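Local coordinates for protein-tyrosine-phosphatase (Shewanella sp., PDB 2Z72) that removes phosphate from protein tyrosine residues as a cold-active phosphatase, probably by metal-assisted hydrolysis at a pair of zinc ions held in a calcineurin-like fold, at residues A[113-118]-A[124-129]; A[131-136]-A[188-193]. All blocks are in the same frame, centred on the assembly; numbering follows the deposited sequence.

Contact 1 (A[113-118]-A[124-129]); sequences GDIFDR and EVLWFM. With ZN (zinc ion), chain B; ZN (zinc ion), chain C.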
loop_
_atom_site.group_PDB
_atom_site.type_symbol
_atom_site.label_atom_id
_atom_site.label_comp_id
_atom_site.label_asym_id
_atom_site.label_seq_id
_atom_site.Cartn_x
_atom_site.Cartn_y
_atom_site.Cartn_z
ATOM N N GLY A 113 1.742 0.587 2.307
ATOM C CA GLY A 113 2.714 0.760 1.228
ATOM C C GLY A 113 3.434 -0.497 0.765
ATOM O O GLY A 113 3.319 -1.586 1.313
ATOM N N ASP A 114 4.164 -0.295 -0.319
ATOM C CA ASP A 114 5.108 -1.275 -0.896
ATOM C C ASP A 114 4.455 -2.515 -1.422
ATOM O O ASP A 114 4.849 -3.656 -1.187
ATOM C CB ASP A 114 6.256 -1.594 0.069
ATOM C CG ASP A 114 7.376 -0.584 0.036
ATOM O OD1 ASP A 114 8.468 -0.943 0.684
ATOM O OD2 ASP A 114 7.230 0.498 -0.537
ATOM N N ILE A 115 3.436 -2.283 -2.295
ATOM C CA ILE A 115 2.958 -3.294 -3.221
ATOM C C ILE A 115 3.997 -3.607 -4.279
ATOM O O ILE A 115 4.254 -4.755 -4.625
ATOM C CB ILE A 115 1.648 -2.862 -3.898
ATOM C CG1 ILE A 115 0.495 -2.876 -2.897
ATOM C CG2 ILE A 115 1.372 -3.734 -5.118
ATOM C CD1 ILE A 115 -0.805 -2.313 -3.401
ATOM N N PHE A 116 4.594 -2.554 -4.845
ATOM C CA PHE A 116 5.564 -2.723 -5.935
ATOM C C PHE A 116 6.880 -3.358 -5.461
ATOM O O PHE A 116 7.277 -3.250 -4.311
ATOM C CB PHE A 116 5.901 -1.397 -6.551
ATOM C CG PHE A 116 4.822 -0.804 -7.420
ATOM C CD1 PHE A 116 3.895 0.101 -6.926
ATOM C CD2 PHE A 116 4.750 -1.161 -8.749
ATOM C CE1 PHE A 116 2.940 0.624 -7.751
ATOM C CE2 PHE A 116 3.793 -0.636 -9.553
ATOM C CZ PHE A 116 2.898 0.266 -9.081
ATOM N N ASP A 117 7.520 -3.973 -6.447
ATOM C CA ASP A 117 8.926 -4.367 -6.515
ATOM C C ASP A 117 9.207 -5.668 -5.784
ATOM O O ASP A 117 8.455 -6.143 -4.937
ATOM C CB ASP A 117 9.816 -3.216 -6.019
ATOM C CG ASP A 117 9.871 -2.036 -6.957
ATOM O OD1 ASP A 117 10.431 -0.980 -6.528
ATOM O OD2 ASP A 117 9.401 -2.163 -8.115
ATOM N N ARG A 118 10.334 -6.242 -6.202
ATOM C CA ARG A 118 10.902 -7.519 -5.805
ATOM C C ARG A 118 10.122 -8.689 -6.367
ATOM O O ARG A 118 10.691 -9.584 -7.007
ATOM C CB ARG A 118 11.124 -7.651 -4.289
ATOM C CG ARG A 118 11.859 -8.958 -4.016
ATOM C CD ARG A 118 12.156 -9.067 -2.508
ATOM N NE ARG A 118 12.612 -10.434 -2.211
ATOM C CZ ARG A 118 13.256 -10.793 -1.112
ATOM N NH1 ARG A 118 13.537 -9.877 -0.191
ATOM N NH2 ARG A 118 13.613 -12.075 -0.965
ATOM N N GLU A 124 -1.254 -8.513 -10.158
ATOM C CA GLU A 124 -2.238 -9.280 -9.420
ATOM C C GLU A 124 -2.551 -8.559 -8.106
ATOM O O GLU A 124 -3.709 -8.436 -7.744
ATOM C CB GLU A 124 -1.765 -10.700 -9.164
ATOM C CG GLU A 124 -1.646 -11.562 -10.436
ATOM C CD GLU A 124 -0.518 -11.278 -11.366
ATOM O OE1 GLU A 124 0.453 -10.564 -11.061
ATOM O OE2 GLU A 124 -0.629 -11.807 -12.530
ATOM N N VAL A 125 -1.532 -8.140 -7.379
ATOM C CA VAL A 125 -1.763 -7.404 -6.147
ATOM C C VAL A 125 -2.478 -6.121 -6.405
ATOM O O VAL A 125 -3.458 -5.768 -5.695
ATOM C CB VAL A 125 -0.463 -7.165 -5.359
ATOM C CG1 VAL A 125 -0.806 -6.397 -4.079
ATOM C CG2 VAL A 125 0.219 -8.474 -5.007
ATOM N N LEU A 126 -2.039 -5.343 -7.401
ATOM C CA LEU A 126 -2.655 -4.049 -7.646
ATOM C C LEU A 126 -4.119 -4.169 -7.969
ATOM O O LEU A 126 -4.978 -3.470 -7.396
ATOM C CB LEU A 126 -1.881 -3.333 -8.771
ATOM C CG LEU A 126 -0.485 -2.805 -8.419
ATOM C CD1 LEU A 126 0.251 -2.431 -9.679
ATOM C CD2 LEU A 126 -0.535 -1.582 -7.505
ATOM N N TRP A 127 -4.465 -5.059 -8.908
ATOM C CA TRP A 127 -5.870 -5.160 -9.303
ATOM C C TRP A 127 -6.716 -5.764 -8.191
ATOM O O TRP A 127 -7.905 -5.436 -8.099
ATOM C CB TRP A 127 -6.031 -5.913 -10.634
ATOM C CG TRP A 127 -5.562 -5.121 -11.802
ATOM C CD1 TRP A 127 -4.497 -5.329 -12.604
ATOM C CD2 TRP A 127 -6.206 -3.918 -12.281
ATOM N NE1 TRP A 127 -4.430 -4.355 -13.552
ATOM C CE2 TRP A 127 -5.461 -3.476 -13.392
ATOM C CE3 TRP A 127 -7.345 -3.177 -11.909
ATOM C CZ2 TRP A 127 -5.800 -2.337 -14.107
ATOM C CZ3 TRP A 127 -7.676 -2.047 -12.620
ATOM C CH2 TRP A 127 -6.917 -1.632 -13.707
ATOM N N PHE A 128 -6.166 -6.665 -7.398
ATOM C CA PHE A 128 -6.862 -7.185 -6.263
ATOM C C PHE A 128 -7.161 -6.052 -5.287
ATOM O O PHE A 128 -8.294 -5.954 -4.791
ATOM C CB PHE A 128 -6.040 -8.287 -5.583
ATOM C CG PHE A 128 -6.610 -8.720 -4.250
ATOM C CD1 PHE A 128 -7.747 -9.490 -4.155
ATOM C CD2 PHE A 128 -5.981 -8.329 -3.093
ATOM C CE1 PHE A 128 -8.265 -9.860 -2.930
ATOM C CE2 PHE A 128 -6.503 -8.699 -1.858
ATOM C CZ PHE A 128 -7.634 -9.488 -1.767
ATOM N N MET A 129 -6.184 -5.223 -4.998
ATOM C CA MET A 129 -6.393 -4.124 -4.032
ATOM C C MET A 129 -7.353 -3.086 -4.576
ATOM O O MET A 129 -8.094 -2.493 -3.775
ATOM C CB MET A 129 -5.058 -3.537 -3.616
ATOM C CG MET A 129 -4.181 -4.431 -2.759
ATOM S SD MET A 129 -4.983 -5.071 -1.281
ATOM C CE MET A 129 -5.315 -3.538 -0.429
HETATM ZN ZN ZN B . 9.156 -2.792 1.584
HETATM ZN ZN ZN C . 9.691 0.360 2.110
HETATM O O HOH W 1 9.979 -4.383 2.712
HETATM O O HOH W 2 10.468 -1.440 2.179
#
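I115 enters the apolar contact with both of its branches, meeting V125, L126 and M129 along one side of helix 122-138. Its CG2 methyl stands anti to the backbone N (chi1 of the residue is -70°), which carries it to the helix, where it lies 3.6 Å from CG1 of V125 and 3.7 Å from CD2 of L126. The longer branch runs on past V125, and its CD1 ends 4.0 Å from CG of M129. F116 adds the end of its ring: CZ comes within 3.8 Å of CD1 of L126, with the two side chains crossing at about a right angle. Across this contact CD1 of the leucine meets only the ring, while CD2 lies against I115 and also skirts CE1 of F116. Segment 113-118 carries the sequence GDIFDR, the GDxxDR signature of calcineurin-like phosphoesterases, and the two hydrophobic residues inside it are the ones that touch the helix. The metal bonds are made by the aspartate just before them. OD1 of D114 bridges both ions, 2.2 Å from the zinc of chain B and 2.3 Å from the zinc of chain C, and water 2 forms a second bridge between them. D78 and H80 complete the protein ligands of one zinc, N149, H207 and H286 those of the other. Part of the loop's polar fastening comes from helix 149-156, where the two carboxylate oxygens of E151 accept the backbone N-H groups of D114 and F116.

Contact 2 (A[131-136]-A[188-193]); sequences QLDQQA and GQWLRS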
loop_
_atom_site.group_PDB
_atom_site.type_symbol
_atom_site.label_atom_id
_atom_site.label_comp_id
_atom_site.label_asym_id
_atom_site.label_seq_id
_atom_site.Cartn_x
_atom_site.Cartn_y
_atom_site.Cartn_z
ATOM N N GLN A 131 -9.950 -3.752 -6.616
ATOM C CA GLN A 131 -11.258 -4.358 -6.403
ATOM C C GLN A 131 -11.626 -4.308 -4.917
ATOM O O GLN A 131 -12.776 -3.987 -4.573
ATOM C CB GLN A 131 -11.253 -5.799 -6.933
ATOM C CG GLN A 131 -12.522 -6.541 -6.681
ATOM C CD GLN A 131 -12.471 -7.838 -7.462
ATOM O OE1 GLN A 131 -12.126 -8.877 -6.874
ATOM N NE2 GLN A 131 -12.783 -7.817 -8.740
ATOM N N LEU A 132 -10.687 -4.610 -4.026
ATOM C CA LEU A 132 -11.008 -4.627 -2.590
ATOM C C LEU A 132 -11.402 -3.243 -2.142
ATOM O O LEU A 132 -12.298 -3.088 -1.273
ATOM C CB LEU A 132 -9.765 -5.164 -1.877
ATOM C CG LEU A 132 -10.110 -5.714 -0.514
ATOM C CD1 LEU A 132 -10.781 -7.100 -0.653
ATOM C CD2 LEU A 132 -8.874 -5.837 0.343
ATOM N N ASP A 133 -10.742 -2.206 -2.652
ATOM C CA ASP A 133 -11.074 -0.808 -2.331
ATOM C C ASP A 133 -12.535 -0.564 -2.625
ATOM O O ASP A 133 -13.309 -0.053 -1.786
ATOM C CB ASP A 133 -10.087 0.047 -3.126
ATOM C CG ASP A 133 -9.990 1.541 -2.862
ATOM O OD1 ASP A 133 -10.789 2.079 -2.044
ATOM O OD2 ASP A 133 -9.123 2.164 -3.508
ATOM N N GLN A 134 -13.009 -0.910 -3.829
ATOM C CA GLN A 134 -14.386 -0.732 -4.201
ATOM C C GLN A 134 -15.314 -1.580 -3.339
ATOM O O GLN A 134 -16.353 -1.080 -2.874
ATOM C CB GLN A 134 -14.595 -1.020 -5.690
ATOM C CG GLN A 134 -16.049 -0.796 -6.091
ATOM C CD GLN A 134 -16.501 0.670 -5.991
ATOM O OE1 GLN A 134 -16.126 1.497 -6.785
ATOM N NE2 GLN A 134 -17.304 1.050 -5.032
ATOM N N GLN A 135 -14.975 -2.850 -3.124
ATOM C CA GLN A 135 -15.834 -3.702 -2.343
ATOM C C GLN A 135 -15.983 -3.223 -0.882
ATOM O O GLN A 135 -17.077 -3.311 -0.326
ATOM C CB GLN A 135 -15.300 -5.142 -2.352
ATOM C CG GLN A 135 -15.396 -5.798 -3.733
ATOM C CD GLN A 135 -14.769 -7.172 -3.739
ATOM O OE1 GLN A 135 -13.965 -7.501 -2.863
ATOM N NE2 GLN A 135 -15.145 -7.996 -4.719
ATOM N N ALA A 136 -14.876 -2.749 -0.311
ATOM C CA ALA A 136 -14.916 -2.255 1.062
ATOM C C ALA A 136 -15.873 -1.046 1.122
ATOM O O ALA A 136 -16.725 -0.982 1.994
ATOM C CB ALA A 136 -13.549 -1.912 1.554
ATOM N N GLY A 188 -2.251 4.255 -12.264
ATOM C CA GLY A 188 -1.531 5.442 -11.903
ATOM C C GLY A 188 -2.443 6.496 -11.371
ATOM O O GLY A 188 -2.047 7.242 -10.437
ATOM N N GLN A 189 -3.628 6.691 -11.921
ATOM C CA GLN A 189 -4.596 7.668 -11.450
ATOM C C GLN A 189 -5.073 7.283 -10.050
ATOM O O GLN A 189 -5.165 8.148 -9.144
ATOM C CB GLN A 189 -5.775 7.718 -12.422
ATOM C CG GLN A 189 -5.404 8.335 -13.748
ATOM C CD GLN A 189 -6.352 7.993 -14.861
ATOM O OE1 GLN A 189 -7.429 7.485 -14.687
ATOM N NE2 GLN A 189 -5.892 8.301 -16.081
ATOM N N TRP A 190 -5.378 6.018 -9.852
ATOM C CA TRP A 190 -5.783 5.501 -8.554
ATOM C C TRP A 190 -4.712 5.748 -7.522
ATOM O O TRP A 190 -4.974 6.302 -6.416
ATOM C CB TRP A 190 -6.085 4.056 -8.704
ATOM C CG TRP A 190 -6.451 3.239 -7.520
ATOM C CD1 TRP A 190 -7.493 3.328 -6.657
ATOM C CD2 TRP A 190 -5.730 2.059 -7.105
ATOM N NE1 TRP A 190 -7.480 2.325 -5.722
ATOM C CE2 TRP A 190 -6.402 1.542 -5.990
ATOM C CE3 TRP A 190 -4.595 1.433 -7.564
ATOM C CZ2 TRP A 190 -5.971 0.388 -5.319
ATOM C CZ3 TRP A 190 -4.167 0.286 -6.913
ATOM C CH2 TRP A 190 -4.844 -0.221 -5.814
ATOM N N LEU A 191 -3.457 5.404 -7.787
ATOM C CA LEU A 191 -2.377 5.605 -6.836
ATOM C C LEU A 191 -2.187 7.071 -6.521
ATOM O O LEU A 191 -1.904 7.420 -5.375
ATOM C CB LEU A 191 -1.079 5.013 -7.365
ATOM C CG LEU A 191 -1.047 3.483 -7.469
ATOM C CD1 LEU A 191 0.185 3.055 -8.240
ATOM C CD2 LEU A 191 -1.081 2.823 -6.081
ATOM N N ARG A 192 -2.306 7.967 -7.504
ATOM C CA ARG A 192 -2.108 9.393 -7.304
ATOM C C ARG A 192 -3.204 10.048 -6.460
ATOM O O ARG A 192 -3.062 11.192 -6.086
ATOM C CB ARG A 192 -1.923 10.085 -8.645
ATOM C CG ARG A 192 -0.507 9.862 -9.206
ATOM C CD ARG A 192 -0.429 10.295 -10.658
ATOM N NE ARG A 192 0.891 10.123 -11.216
ATOM C CZ ARG A 192 1.382 8.976 -11.670
ATOM N NH1 ARG A 192 2.614 8.960 -12.168
ATOM N NH2 ARG A 192 0.671 7.888 -11.628
ATOM N N SER A 193 -4.278 9.311 -6.152
ATOM C CA SER A 193 -5.308 9.766 -5.253
ATOM C C SER A 193 -5.014 9.444 -3.779
ATOM O O SER A 193 -5.705 9.929 -2.899
ATOM C CB SER A 193 -6.688 9.283 -5.624
ATOM O OG SER A 193 -6.837 7.915 -5.297
#
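W190 reaches across from helix 186-192 to D133 on helix 122-138, and a hydrogen bond between their side chains carries the contact. The CB of the tryptophan already points at the other helix, and with CG anti to the backbone N (chi1 176°) the NE1 edge of the indole comes to D133. Beyond CG, CD1 passes 3.7 Å from OD2 of D133. Next to it NE1 donates its hydrogen to the same oxygen, at 2.8 Å between NE1 and OD2 and with a nearly straight N-H...O angle of 170°. The acceptor lies close to the ring plane, at the edge, so the N-H points directly at it. OD2 receives it on the anti lone pair, the one turned away from the other carboxylate oxygen, and carboxylate and indole are rotated 44° against each other. CE2, on the other side of NE1, is again 3.7 Å from OD2 of D133, and CZ2 falls back to 4.0 Å, while Y130 packs edge-to-face with the indole and L145 of strand 142-145 touches it as well. Behind the ring, the backbone O of W190 takes two donors from S193: OG, 2.7 Å away on an in-plane lone pair, and the backbone N at 3.1 Å. A leucine in place of W190 would probably leave OD2 of D133 without its N-H donor and open a gap beside Y130. OD2 also forms a salt bridge with K194, the residue following segment 188-193. The indole bond links helix to helix, and the buried carboxylate oxygen is met by one neutral N-H and one ammonium group, which probably helps keep D133 ionised.

In the fold
Along the chain contact 1 closes before contact 2 opens, yet their centres lie only about 12 Å apart because both draw on helix 122-138. That helix connects the neighbouring parallel strands 108-111 and 142-145, a beta-alpha-beta crossover. Its earlier turns receive the metal-site loop; helix 186-192 lies against those turns too and reaches D133 farther on. The two contacts also meet directly: the indole of W190 packs on the backbone of L126 and M129, and L191 reaches the ring of F116. The loop that supplies a zinc-bridging aspartate and helix 186-192 thus pack against the same helix, all within the calcineurin-like phosphoesterase region.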